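Side-chain contacts in putative oxidoreductase (Thermus thermophilus, PDB 2ISM), which is a putative oxidoreductase that folds as a six-bladed beta-propeller and carries a bound calcium ion: residues Leu280-Leu285 with Leu291-Glu296; Gly138-Gly143 with Leu148-Gly153; Leu21-Val26 with Thr309-Phe314; Met44-Arg49 with Asp346-Leu351; Gly28-Pro33 with Arg52-Arg57. All coordinates share one frame; numbering follows the deposited sequence.

Interaction 1 of 5, residues Leu280-Leu285 with Leu291-Glu296; sequences LYVAGL and LRLVLE
One face of the Y281 ring is taken by R292, whose CG sits 3.9 Å above the ring plane, displaced from the centre toward the rim. At the edge of the R292 guanidinium, slightly out of its plane, lies the Y281 hydroxyl. Ring and guanidinium stand almost perpendicular, 84° apart, although the two side chains run side by side in the same direction. CB, CG and CD of the arginine run along beside the tyrosine, and a bend at chi3 (-67°) then brings NE to the hydroxyl. The bond from R292 NE to Y281 OH is 2.8 Å long with an angle of 151° at the hydrogen; a second approach, from R292 NH2, is weak at 3.4 Å. The ring of F276 meets Y281 edge-to-face, while NH1 of the buried R292 forms a salt bridge with E308. On the other side of the sheet the cross-strand contacts are aliphatic. L280 CB packs on L293 CB at 4.1 Å, V282 CG2 reaches L293 CD1 at the same separation, and L280 also touches L295. Backbone bonds tie L280 to L293 and V282 to L291 in both directions, the shortest running from L293 N to L280 O at 2.7 Å. Y281 and R292 form the non-hydrogen-bonded pair between them, which sets their side chains next to each other. Strands 279-284 and 289-298 thus build an antiparallel beta hairpin, the middle pair of strands in a four-stranded blade of a beta-propeller.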
# COMPACT_ATOMS: atom_id res chain seq x y z
N LEU B 280 -1.28 0.86 -10.76
CA LEU B 280 -0.63 2.00 -11.39
C LEU B 280 -1.57 3.20 -11.28
O LEU B 280 -2.67 3.18 -11.82
CB LEU B 280 -0.34 1.69 -12.86
CG LEU B 280 0.39 2.75 -13.70
CD1 LEU B 280 1.61 3.26 -12.94
CD2 LEU B 280 0.80 2.15 -15.04
N TYR B 281 -1.12 4.23 -10.57
CA TYR B 281 -1.93 5.44 -10.39
C TYR B 281 -1.50 6.52 -11.37
O TYR B 281 -0.31 6.74 -11.57
CB TYR B 281 -1.80 5.94 -8.96
CG TYR B 281 -2.52 5.09 -7.95
CD1 TYR B 281 -3.66 5.56 -7.29
CD2 TYR B 281 -2.09 3.79 -7.66
CE1 TYR B 281 -4.34 4.78 -6.37
CE2 TYR B 281 -2.77 2.99 -6.74
CZ TYR B 281 -3.89 3.49 -6.10
OH TYR B 281 -4.57 2.72 -5.19
N VAL B 282 -2.47 7.20 -11.96
CA VAL B 282 -2.19 8.25 -12.93
C VAL B 282 -2.91 9.55 -12.57
O VAL B 282 -4.14 9.59 -12.53
CB VAL B 282 -2.61 7.82 -14.35
CG1 VAL B 282 -2.26 8.91 -15.36
CG2 VAL B 282 -1.92 6.52 -14.71
N ALA B 283 -2.14 10.60 -12.32
CA ALA B 283 -2.71 11.90 -11.98
C ALA B 283 -3.35 12.50 -13.22
O ALA B 283 -2.78 12.46 -14.31
CB ALA B 283 -1.62 12.84 -11.45
N GLY B 284 -4.55 13.05 -13.05
CA GLY B 284 -5.24 13.65 -14.17
C GLY B 284 -5.31 15.15 -14.04
O GLY B 284 -5.72 15.69 -13.01
N LEU B 285 -4.89 15.84 -15.09
CA LEU B 285 -4.94 17.29 -15.09
C LEU B 285 -6.28 17.92 -15.47
O LEU B 285 -6.89 18.63 -14.66
CB LEU B 285 -3.93 17.86 -16.10
CG LEU B 285 -2.47 17.74 -15.63
CD1 LEU B 285 -1.48 18.04 -16.76
CD2 LEU B 285 -2.27 18.70 -14.46
N LEU B 291 -6.54 8.41 -11.15
CA LEU B 291 -7.07 7.12 -11.57
C LEU B 291 -6.17 5.97 -11.16
O LEU B 291 -4.95 6.12 -11.05
CB LEU B 291 -7.27 7.09 -13.09
CG LEU B 291 -8.20 8.17 -13.67
CD1 LEU B 291 -8.35 7.96 -15.17
CD2 LEU B 291 -9.55 8.12 -12.99
N ARG B 292 -6.79 4.83 -10.91
CA ARG B 292 -6.10 3.61 -10.51
C ARG B 292 -6.26 2.62 -11.65
O ARG B 292 -7.38 2.29 -12.04
CB ARG B 292 -6.73 3.05 -9.23
CG ARG B 292 -6.14 1.73 -8.76
CD ARG B 292 -6.98 1.07 -7.67
NE ARG B 292 -6.98 1.83 -6.42
CZ ARG B 292 -8.02 2.52 -5.96
NH1 ARG B 292 -9.16 2.56 -6.64
NH2 ARG B 292 -7.91 3.18 -4.81
N LEU B 293 -5.14 2.16 -12.20
CA LEU B 293 -5.17 1.19 -13.28
C LEU B 293 -4.83 -0.19 -12.72
O LEU B 293 -3.74 -0.39 -12.17
CB LEU B 293 -4.17 1.56 -14.39
CG LEU B 293 -4.60 2.58 -15.45
CD1 LEU B 293 -5.01 3.89 -14.80
CD2 LEU B 293 -3.45 2.80 -16.41
N VAL B 294 -5.77 -1.12 -12.83
CA VAL B 294 -5.55 -2.47 -12.33
C VAL B 294 -4.93 -3.29 -13.45
O VAL B 294 -5.54 -3.47 -14.51
CB VAL B 294 -6.88 -3.12 -11.89
CG1 VAL B 294 -6.62 -4.48 -11.27
CG2 VAL B 294 -7.61 -2.21 -10.91
N LEU B 295 -3.72 -3.78 -13.21
CA LEU B 295 -3.00 -4.54 -14.21
C LEU B 295 -3.04 -6.06 -14.03
O LEU B 295 -3.15 -6.57 -12.92
CB LEU B 295 -1.54 -4.09 -14.25
CG LEU B 295 -1.26 -2.59 -14.27
CD1 LEU B 295 0.25 -2.37 -14.27
CD2 LEU B 295 -1.90 -1.96 -15.49
N GLU B 296 -2.93 -6.76 -15.15
CA GLU B 296 -2.90 -8.21 -15.17
C GLU B 296 -1.86 -8.61 -16.20
O GLU B 296 -1.82 -8.07 -17.30
CB GLU B 296 -4.26 -8.79 -15.56
CG GLU B 296 -4.24 -10.30 -15.74
CD GLU B 296 -5.62 -10.89 -15.93
OE1 GLU B 296 -6.45 -10.79 -14.99
OE2 GLU B 296 -5.89 -11.46 -17.01

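Interaction 2 of 5, residues Gly138-Gly143 with Leu148-Gly153; sequences GRIAFG and LYVTTG
L148 grips the ring of F142 from CB to tip. Its CB lies 3.5 Å from F142 CE1; with CG anti to the backbone N (chi1 175°), CD1 is carried over the ring face, 15° off the normal and 3.9 Å from the centroid, in a CH-pi contact. CD1 also reaches back to I140 CB at 4.2 Å, and on the same side of the sheet I140 CG2 meets V150 CG1 at 3.8 Å, the two beta-branched chains lying side by side. These residues alternate along strands 140-142 and 148-151, an antiparallel hairpin forming the first two strands of one propeller blade; Y93 and Y95 of the preceding blade pack against this side. A141 and Y149, on the other side, are a hydrogen-bonded pair. Y149 lays its ring edge near A141 O, and its hydroxyl is hydrogen-bonded to D145 in the turn. At the end of strand 148-151, T151 extends the pairing to R139 and G138, which precede the other strand: chi1 of 70° places OG1 between the backbone N and carbonyl carbon, where it accepts the R139 N-H at 3.0 Å and is also hydrogen-bonded to P204 O. T151 O takes G138 N, again at 3.0 Å, from well above the carbonyl plane.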
# COMPACT_ATOMS: atom_id res chain seq x y z
N GLY B 138 9.64 17.58 -19.38
CA GLY B 138 10.11 18.01 -18.07
C GLY B 138 10.22 17.07 -16.89
O GLY B 138 10.78 17.46 -15.86
N ARG B 139 9.72 15.84 -17.00
CA ARG B 139 9.79 14.91 -15.88
C ARG B 139 11.16 14.23 -15.84
O ARG B 139 11.66 13.75 -16.85
CB ARG B 139 8.68 13.85 -16.02
CG ARG B 139 8.55 12.91 -14.82
CD ARG B 139 8.07 13.65 -13.58
NE ARG B 139 6.77 14.29 -13.80
CZ ARG B 139 6.23 15.17 -12.96
NH1 ARG B 139 6.88 15.52 -11.86
NH2 ARG B 139 5.05 15.73 -13.23
N ILE B 140 11.78 14.22 -14.66
CA ILE B 140 13.08 13.57 -14.53
C ILE B 140 13.06 12.68 -13.30
O ILE B 140 12.38 12.98 -12.33
CB ILE B 140 14.25 14.58 -14.41
CG1 ILE B 140 14.13 15.39 -13.11
CG2 ILE B 140 14.28 15.48 -15.62
CD1 ILE B 140 15.37 16.26 -12.82
N ALA B 141 13.82 11.59 -13.35
CA ALA B 141 13.88 10.67 -12.23
C ALA B 141 14.98 9.66 -12.45
O ALA B 141 15.31 9.31 -13.58
CB ALA B 141 12.55 9.95 -12.08
N PHE B 142 15.56 9.19 -11.35
CA PHE B 142 16.61 8.19 -11.42
C PHE B 142 15.95 6.83 -11.30
O PHE B 142 15.15 6.59 -10.38
CB PHE B 142 17.61 8.43 -10.29
CG PHE B 142 18.49 9.62 -10.52
CD1 PHE B 142 19.64 9.51 -11.30
CD2 PHE B 142 18.15 10.87 -10.01
CE1 PHE B 142 20.44 10.63 -11.57
CE2 PHE B 142 18.94 12.00 -10.27
CZ PHE B 142 20.09 11.88 -11.05
N GLY B 143 16.26 5.94 -12.24
CA GLY B 143 15.65 4.62 -12.22
C GLY B 143 16.38 3.59 -11.38
O GLY B 143 17.38 3.91 -10.72
N LEU B 148 19.79 8.54 -14.97
CA LEU B 148 18.86 9.66 -15.02
C LEU B 148 17.99 9.64 -16.27
O LEU B 148 18.49 9.72 -17.39
CB LEU B 148 19.63 10.98 -14.97
CG LEU B 148 18.79 12.25 -15.13
CD1 LEU B 148 17.74 12.32 -14.03
CD2 LEU B 148 19.69 13.48 -15.09
N TYR B 149 16.68 9.53 -16.07
CA TYR B 149 15.73 9.50 -17.18
C TYR B 149 15.09 10.88 -17.29
O TYR B 149 14.71 11.48 -16.28
CB TYR B 149 14.66 8.43 -16.93
CG TYR B 149 15.19 7.02 -17.07
CD1 TYR B 149 14.84 6.23 -18.16
CD2 TYR B 149 16.04 6.47 -16.11
CE1 TYR B 149 15.32 4.93 -18.30
CE2 TYR B 149 16.53 5.17 -16.23
CZ TYR B 149 16.16 4.40 -17.33
OH TYR B 149 16.62 3.11 -17.46
N VAL B 150 14.96 11.36 -18.52
CA VAL B 150 14.41 12.69 -18.79
C VAL B 150 13.37 12.67 -19.91
O VAL B 150 13.65 12.16 -20.99
CB VAL B 150 15.54 13.65 -19.25
CG1 VAL B 150 15.01 15.07 -19.37
CG2 VAL B 150 16.72 13.56 -18.27
N THR B 151 12.18 13.22 -19.66
CA THR B 151 11.17 13.27 -20.70
C THR B 151 11.21 14.65 -21.35
O THR B 151 11.47 15.64 -20.67
CB THR B 151 9.73 13.00 -20.16
OG1 THR B 151 9.28 14.12 -19.38
CG2 THR B 151 9.70 11.74 -19.31
N THR B 152 10.99 14.71 -22.66
CA THR B 152 11.01 15.98 -23.38
C THR B 152 9.85 16.04 -24.36
O THR B 152 9.39 15.01 -24.86
CB THR B 152 12.31 16.17 -24.18
OG1 THR B 152 12.34 15.26 -25.29
CG2 THR B 152 13.53 15.92 -23.29
N GLY B 153 9.37 17.26 -24.64
CA GLY B 153 8.27 17.43 -25.57
C GLY B 153 8.82 17.83 -26.92
O GLY B 153 10.00 18.17 -27.03

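Interaction 3 of 5, residues Leu21-Val26 with Thr309-Phe314; sequences LRVEEV and TALSGF
V23 is wedged between L311 and F314, joining two neighbouring propeller blades at their outer rims: strand 23-27 is the outermost strand of the blade closed by the chain ends, and strand 301-312 is the outermost of the blade before it. The tight part is the meeting of V23 CG2 with L311 CD1, at 3.3 Å closer than ordinary van der Waals contact. The two side chains cross at about a right angle, and L311, with CG anti to its backbone N (chi1 -176°), sends its methyl across to the valine. The second V23 branch, CG1, meets F314 CZ at 3.9 Å, the phenylalanine approaching from the opposite direction. L351 and L349, on the neighbouring strand 348-351 of the closing blade, pack against V23 and F314 respectively. Toward L21 the contact relaxes. L21 CD1 merely grazes A310 CB at 4.2 Å, although both also touch Y281. A310 and L311 form a classic beta bulge opposite L290, so the backbone is irregular where the two segments come together. No direct hydrogen bond joins them, and their CA atoms come no nearer than 6.9 Å, between L21 and A310. A single water crosses the gap on this looser side: it accepts the N-H of L21 at 2.9 Å from the nitrogen and donates to A310 O at 2.6 Å.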
# COMPACT_ATOMS: atom_id res chain seq x y z
N LEU B 21 -8.98 5.62 -0.20
CA LEU B 21 -7.81 6.35 0.27
C LEU B 21 -8.26 7.62 0.99
O LEU B 21 -9.17 8.30 0.55
CB LEU B 21 -6.90 6.72 -0.91
CG LEU B 21 -6.31 5.55 -1.70
CD1 LEU B 21 -5.54 6.07 -2.90
CD2 LEU B 21 -5.40 4.73 -0.79
N ARG B 22 -7.61 7.92 2.11
CA ARG B 22 -7.95 9.10 2.89
C ARG B 22 -6.93 10.20 2.63
O ARG B 22 -5.72 9.96 2.66
CB ARG B 22 -7.99 8.75 4.38
CG ARG B 22 -9.17 7.86 4.74
CD ARG B 22 -10.48 8.61 4.54
NE ARG B 22 -10.73 9.55 5.62
CZ ARG B 22 -11.24 9.21 6.80
NH1 ARG B 22 -11.57 7.95 7.05
NH2 ARG B 22 -11.42 10.13 7.74
N VAL B 23 -7.43 11.40 2.39
CA VAL B 23 -6.57 12.54 2.09
C VAL B 23 -6.34 13.48 3.26
O VAL B 23 -7.21 13.69 4.10
CB VAL B 23 -7.16 13.38 0.93
CG1 VAL B 23 -6.29 14.61 0.66
CG2 VAL B 23 -7.28 12.54 -0.32
N GLU B 24 -5.14 14.05 3.30
CA GLU B 24 -4.78 15.02 4.31
C GLU B 24 -3.82 16.00 3.65
O GLU B 24 -2.88 15.60 2.97
CB GLU B 24 -4.13 14.36 5.53
CG GLU B 24 -2.77 13.75 5.31
CD GLU B 24 -2.22 13.11 6.57
OE1 GLU B 24 -2.10 13.82 7.59
OE2 GLU B 24 -1.92 11.90 6.54
N GLU B 25 -4.09 17.29 3.84
CA GLU B 25 -3.26 18.33 3.26
C GLU B 25 -1.95 18.48 4.01
O GLU B 25 -1.94 18.65 5.23
CB GLU B 25 -4.02 19.66 3.26
CG GLU B 25 -3.16 20.86 2.85
CD GLU B 25 -3.98 22.12 2.68
OE1 GLU B 25 -3.37 23.22 2.63
OE2 GLU B 25 -5.22 22.02 2.59
N VAL B 26 -0.85 18.42 3.27
CA VAL B 26 0.47 18.56 3.86
C VAL B 26 0.85 20.05 3.89
O VAL B 26 1.33 20.55 4.90
CB VAL B 26 1.53 17.79 3.04
CG1 VAL B 26 2.91 17.97 3.65
CG2 VAL B 26 1.16 16.30 3.00
N THR B 309 -11.53 5.36 -10.09
CA THR B 309 -11.18 6.69 -9.60
C THR B 309 -10.75 6.55 -8.15
O THR B 309 -11.51 6.07 -7.31
CB THR B 309 -12.37 7.66 -9.69
OG1 THR B 309 -12.70 7.88 -11.06
CG2 THR B 309 -12.02 8.99 -9.02
N ALA B 310 -9.52 6.96 -7.85
CA ALA B 310 -8.99 6.87 -6.49
C ALA B 310 -9.11 8.19 -5.73
O ALA B 310 -9.09 8.20 -4.50
CB ALA B 310 -7.53 6.42 -6.53
N LEU B 311 -9.22 9.29 -6.46
CA LEU B 311 -9.34 10.60 -5.83
C LEU B 311 -10.03 11.59 -6.77
O LEU B 311 -9.77 11.59 -7.97
CB LEU B 311 -7.97 11.15 -5.44
CG LEU B 311 -7.99 12.48 -4.69
CD1 LEU B 311 -8.56 12.25 -3.30
CD2 LEU B 311 -6.59 13.08 -4.61
N SER B 312 -10.90 12.42 -6.21
CA SER B 312 -11.61 13.42 -7.01
C SER B 312 -12.14 14.50 -6.09
O SER B 312 -12.32 14.27 -4.89
CB SER B 312 -12.76 12.78 -7.78
OG SER B 312 -13.71 12.22 -6.89
N GLY B 313 -12.39 15.68 -6.65
CA GLY B 313 -12.91 16.79 -5.86
C GLY B 313 -11.83 17.75 -5.39
O GLY B 313 -12.09 18.60 -4.55
N PHE B 314 -10.63 17.62 -5.95
CA PHE B 314 -9.52 18.49 -5.55
C PHE B 314 -8.95 19.31 -6.71
O PHE B 314 -7.97 20.03 -6.54
CB PHE B 314 -8.40 17.65 -4.94
CG PHE B 314 -8.77 17.04 -3.62
CD1 PHE B 314 -8.43 17.68 -2.43
CD2 PHE B 314 -9.49 15.85 -3.56
CE1 PHE B 314 -8.80 17.15 -1.20
CE2 PHE B 314 -9.87 15.31 -2.33
CZ PHE B 314 -9.53 15.96 -1.15
O HOH W 1 -10.05 6.46 -2.75

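Interaction 4 of 5, residues Met44-Arg49 with Asp346-Leu351; sequences MLIAER and DRVLRL
The interface between the first and last blades of the propeller holds this contact, in which M44 and I46 of strand 44-48 pack on V348 of strand 348-351. V348 is the shared partner, and its two methyls are divided between the neighbours. CG2 faces I46 CD1 at 4.0 Å, the ends of the two side chains meeting head-on. CG1 lies 4.2 Å from M44 SD, where methionine and valine pass alongside, running opposite ways. The methionine chain is extended as far as its sulfur (chi1 -173°, chi2 -178°) and bends only at chi3, so SD touches the valine while CE turns off to a greater distance. I46 likewise reaches out through an extended CG1-CD1 arm (chi2 168°). All three residues are buried and the contact is wholly apolar, with no hydrogen bond between the segments. The backbones stay well apart, their closest CA atoms, those of I46 and V348, being 8.8 Å from each other, so only side chains span the gap between these two segments. V27 packs on both I46 and V348 from strand 23-27, and L30, in the loop that follows, adds to V348. On the opposite side of strand 44-48, L45 rests on L80 and L82, and A47 on L77, all in strand 77-82, the innermost strand of the next blade; the first blade is therefore packed between two others.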
# COMPACT_ATOMS: atom_id res chain seq x y z
N MET B 44 11.11 17.95 2.63
CA MET B 44 10.53 17.72 1.32
C MET B 44 10.78 18.91 0.40
O MET B 44 10.49 20.05 0.76
CB MET B 44 9.02 17.50 1.46
CG MET B 44 8.30 17.08 0.20
SD MET B 44 6.53 16.91 0.50
CE MET B 44 6.54 15.85 1.94
N LEU B 45 11.33 18.64 -0.79
CA LEU B 45 11.59 19.70 -1.75
C LEU B 45 10.41 19.75 -2.73
O LEU B 45 9.92 18.71 -3.18
CB LEU B 45 12.90 19.45 -2.50
CG LEU B 45 14.17 19.45 -1.65
CD1 LEU B 45 15.39 19.19 -2.54
CD2 LEU B 45 14.31 20.80 -0.95
N ILE B 46 9.96 20.95 -3.03
CA ILE B 46 8.83 21.14 -3.93
C ILE B 46 9.22 22.12 -5.02
O ILE B 46 9.59 23.25 -4.74
CB ILE B 46 7.63 21.75 -3.17
CG1 ILE B 46 7.34 20.95 -1.91
CG2 ILE B 46 6.41 21.79 -4.09
CD1 ILE B 46 6.37 21.65 -0.95
N ALA B 47 9.14 21.68 -6.27
CA ALA B 47 9.47 22.56 -7.39
C ALA B 47 8.23 23.30 -7.87
O ALA B 47 7.26 22.67 -8.29
CB ALA B 47 10.07 21.74 -8.54
N GLU B 48 8.26 24.63 -7.80
CA GLU B 48 7.14 25.45 -8.26
C GLU B 48 7.53 25.95 -9.65
O GLU B 48 8.62 26.49 -9.84
CB GLU B 48 6.92 26.64 -7.33
CG GLU B 48 6.25 26.29 -6.01
CD GLU B 48 6.02 27.52 -5.16
OE1 GLU B 48 7.00 28.05 -4.61
OE2 GLU B 48 4.86 27.96 -5.04
N ARG B 49 6.65 25.77 -10.62
CA ARG B 49 6.94 26.15 -12.00
C ARG B 49 7.50 27.56 -12.23
O ARG B 49 8.29 27.77 -13.15
CB ARG B 49 5.71 25.92 -12.88
CG ARG B 49 6.05 25.81 -14.37
CD ARG B 49 4.85 25.37 -15.19
NE ARG B 49 3.76 26.34 -15.13
CZ ARG B 49 2.60 26.19 -15.76
NH1 ARG B 49 2.38 25.11 -16.51
NH2 ARG B 49 1.67 27.13 -15.68
N ASP B 346 -3.40 24.65 -4.80
CA ASP B 346 -2.17 23.98 -5.15
C ASP B 346 -1.27 23.29 -4.16
O ASP B 346 -0.07 23.55 -4.01
CB ASP B 346 -1.32 24.80 -6.10
CG ASP B 346 -1.86 24.74 -7.52
OD1 ASP B 346 -2.94 24.13 -7.66
OD2 ASP B 346 -1.24 25.29 -8.46
N ARG B 347 -1.96 22.45 -3.41
CA ARG B 347 -1.43 21.75 -2.28
C ARG B 347 -0.72 20.46 -2.60
O ARG B 347 -0.82 19.91 -3.71
CB ARG B 347 -2.66 21.35 -1.46
CG ARG B 347 -3.72 22.42 -1.25
CD ARG B 347 -4.95 21.78 -0.59
NE ARG B 347 -5.77 22.75 0.13
CZ ARG B 347 -6.54 23.67 -0.45
NH1 ARG B 347 -6.60 23.75 -1.77
NH2 ARG B 347 -7.24 24.51 0.30
N VAL B 348 -0.00 19.99 -1.59
CA VAL B 348 0.67 18.72 -1.64
C VAL B 348 -0.27 17.90 -0.77
O VAL B 348 -0.52 18.26 0.38
CB VAL B 348 2.04 18.79 -0.96
CG1 VAL B 348 2.60 17.39 -0.78
CG2 VAL B 348 3.00 19.63 -1.80
N LEU B 349 -0.82 16.83 -1.33
CA LEU B 349 -1.75 15.98 -0.59
C LEU B 349 -1.11 14.64 -0.27
O LEU B 349 -0.33 14.11 -1.06
CB LEU B 349 -3.03 15.76 -1.40
CG LEU B 349 -3.76 17.02 -1.88
CD1 LEU B 349 -4.92 16.62 -2.77
CD2 LEU B 349 -4.26 17.82 -0.68
N ARG B 350 -1.45 14.09 0.89
CA ARG B 350 -0.92 12.80 1.30
C ARG B 350 -2.09 11.83 1.42
O ARG B 350 -3.04 12.10 2.16
CB ARG B 350 -0.20 12.93 2.64
CG ARG B 350 0.44 11.65 3.16
CD ARG B 350 1.39 11.98 4.30
NE ARG B 350 0.74 12.81 5.30
CZ ARG B 350 1.37 13.70 6.06
NH1 ARG B 350 2.68 13.88 5.94
NH2 ARG B 350 0.69 14.42 6.95
N LEU B 351 -2.03 10.73 0.69
CA LEU B 351 -3.10 9.73 0.71
C LEU B 351 -2.67 8.49 1.48
O LEU B 351 -1.76 7.77 1.06
CB LEU B 351 -3.50 9.36 -0.72
CG LEU B 351 -4.37 10.37 -1.47
CD1 LEU B 351 -3.66 11.72 -1.55
CD2 LEU B 351 -4.68 9.84 -2.86

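Interaction 5 of 5, residues Gly28-Pro33 with Arg52-Arg57; sequences GGLEVP and RIRLFR
E31 and R52 form a salt bridge across the junction where the loop 28-33 leaves the closing blade and enters the first blade of the propeller. OE1 of E31 stands 3.5 Å from R52 NH2, a rather long approach, and lies in the guanidinium plane at its edge. Carboxylate and guanidinium planes are 32° apart, and the side chains meet at a slant. R52 NH2 is also 3.7 Å from E31 CB, so its end rests against the aliphatic root of the glutamate as well as its acid. E31 runs out nearly straight from CG, whereas R52 folds at chi3 (-65°) to bring its head round. Next to this pair, L30 CD2 touches R54 NH1 at 4.1 Å, leucine and arginine passing in opposite directions. R54 is bent at both chi2 and chi3, which curls its guanidinium back to the loop. R52 and R54 project to the same side of strand 52-57, as alternate residues of a strand do. The second shell is E48, on the adjoining strand 44-48: its OE1 makes salt bridges with both R52 NE and R54 NH1, holding the two heads toward the loop and probably offsetting part of their combined charge. The same carboxylate also fixes the loop backbone, since its other oxygen, E48 OE2, accepts a hydrogen bond from E31 N.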
# COMPACT_ATOMS: atom_id res chain seq x y z
N GLY B 28 -0.10 24.02 1.48
CA GLY B 28 -0.76 24.65 0.35
C GLY B 28 -0.21 26.03 0.02
O GLY B 28 0.83 26.44 0.55
N GLY B 29 -0.91 26.74 -0.85
CA GLY B 29 -0.49 28.07 -1.24
C GLY B 29 0.62 28.06 -2.28
O GLY B 29 1.21 29.11 -2.56
N LEU B 30 0.90 26.89 -2.85
CA LEU B 30 1.96 26.75 -3.85
C LEU B 30 1.49 27.12 -5.25
O LEU B 30 0.31 27.02 -5.57
CB LEU B 30 2.49 25.31 -3.84
CG LEU B 30 3.02 24.78 -2.50
CD1 LEU B 30 2.96 23.26 -2.49
CD2 LEU B 30 4.45 25.27 -2.27
N GLU B 31 2.43 27.54 -6.10
CA GLU B 31 2.08 27.90 -7.46
C GLU B 31 2.59 26.83 -8.42
O GLU B 31 3.76 26.84 -8.81
CB GLU B 31 2.68 29.26 -7.84
CG GLU B 31 1.95 29.92 -8.99
CD GLU B 31 2.54 31.26 -9.37
OE1 GLU B 31 3.32 31.82 -8.56
OE2 GLU B 31 2.20 31.75 -10.47
N VAL B 32 1.71 25.91 -8.78
CA VAL B 32 2.02 24.82 -9.68
C VAL B 32 3.18 23.92 -9.21
O VAL B 32 4.25 23.90 -9.81
CB VAL B 32 2.35 25.35 -11.11
CG1 VAL B 32 2.36 24.19 -12.11
CG2 VAL B 32 1.33 26.40 -11.53
N PRO B 33 2.97 23.19 -8.10
CA PRO B 33 4.02 22.29 -7.59
C PRO B 33 4.15 21.15 -8.60
O PRO B 33 3.33 20.23 -8.65
CB PRO B 33 3.47 21.84 -6.24
CG PRO B 33 1.98 21.96 -6.41
CD PRO B 33 1.84 23.26 -7.16
N ARG B 52 10.81 28.52 -8.25
CA ARG B 52 11.23 28.39 -6.86
C ARG B 52 11.21 26.93 -6.42
O ARG B 52 10.27 26.21 -6.75
CB ARG B 52 10.29 29.15 -5.91
CG ARG B 52 10.14 30.64 -6.16
CD ARG B 52 9.16 31.24 -5.14
NE ARG B 52 7.79 30.74 -5.30
CZ ARG B 52 6.91 31.20 -6.18
NH1 ARG B 52 7.25 32.19 -7.00
NH2 ARG B 52 5.70 30.67 -6.25
N ILE B 53 12.24 26.51 -5.70
CA ILE B 53 12.28 25.16 -5.15
C ILE B 53 12.04 25.42 -3.66
O ILE B 53 12.87 26.06 -3.00
CB ILE B 53 13.65 24.48 -5.30
CG1 ILE B 53 13.94 24.22 -6.78
CG2 ILE B 53 13.68 23.17 -4.51
CD1 ILE B 53 15.28 23.55 -7.04
N ARG B 54 10.91 24.95 -3.15
CA ARG B 54 10.58 25.17 -1.75
C ARG B 54 10.98 23.99 -0.88
O ARG B 54 11.09 22.86 -1.36
CB ARG B 54 9.07 25.40 -1.59
CG ARG B 54 8.50 26.48 -2.49
CD ARG B 54 9.11 27.84 -2.19
NE ARG B 54 8.57 28.43 -0.97
CZ ARG B 54 7.33 28.90 -0.85
NH1 ARG B 54 6.49 28.85 -1.87
NH2 ARG B 54 6.93 29.44 0.30
N LEU B 55 11.21 24.28 0.39
CA LEU B 55 11.57 23.26 1.37
C LEU B 55 10.49 23.26 2.43
O LEU B 55 10.23 24.30 3.05
CB LEU B 55 12.91 23.56 2.04
CG LEU B 55 13.21 22.70 3.28
CD1 LEU B 55 13.48 21.26 2.86
CD2 LEU B 55 14.40 23.26 4.04
N PHE B 56 9.83 22.13 2.62
CA PHE B 56 8.81 22.02 3.65
C PHE B 56 9.41 21.10 4.70
O PHE B 56 9.78 19.96 4.40
CB PHE B 56 7.52 21.42 3.11
CG PHE B 56 6.39 21.43 4.10
CD1 PHE B 56 5.86 22.64 4.55
CD2 PHE B 56 5.89 20.24 4.62
CE1 PHE B 56 4.84 22.65 5.50
CE2 PHE B 56 4.88 20.24 5.57
CZ PHE B 56 4.35 21.46 6.01
N ARG B 57 9.52 21.60 5.92
CA ARG B 57 10.12 20.83 7.00
C ARG B 57 9.57 21.31 8.34
O ARG B 57 9.52 22.51 8.60
CB ARG B 57 11.63 21.02 6.97
CG ARG B 57 12.41 20.12 7.90
CD ARG B 57 13.84 20.62 8.04
NE ARG B 57 14.69 19.69 8.78
CZ ARG B 57 15.89 20.00 9.26
NH1 ARG B 57 16.39 21.22 9.09
NH2 ARG B 57 16.60 19.09 9.92

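In the fold
Interactions 1 and 2 are buried hairpins within single blades, held by backbone bonds between adjacent strands; interactions 3 and 4 join neighbouring blades, distant in sequence, and interaction 5 joins the blade-to-blade loop to the first blade; these rely on side chains, a water or a salt bridge. Interaction 4 is the buried, wholly apolar one of these, interaction 3 lies at the surface, and interaction 5 is partly buried and charged. Interactions 3 and 4 share the closing blade, where strands 23-27 and 348-351 are neighbours, with E25 and R347 in a salt bridge. Interactions 4 and 5, centres 6 Å apart, share the first blade, while interaction 1 touches interaction 3 through Y281 and A310.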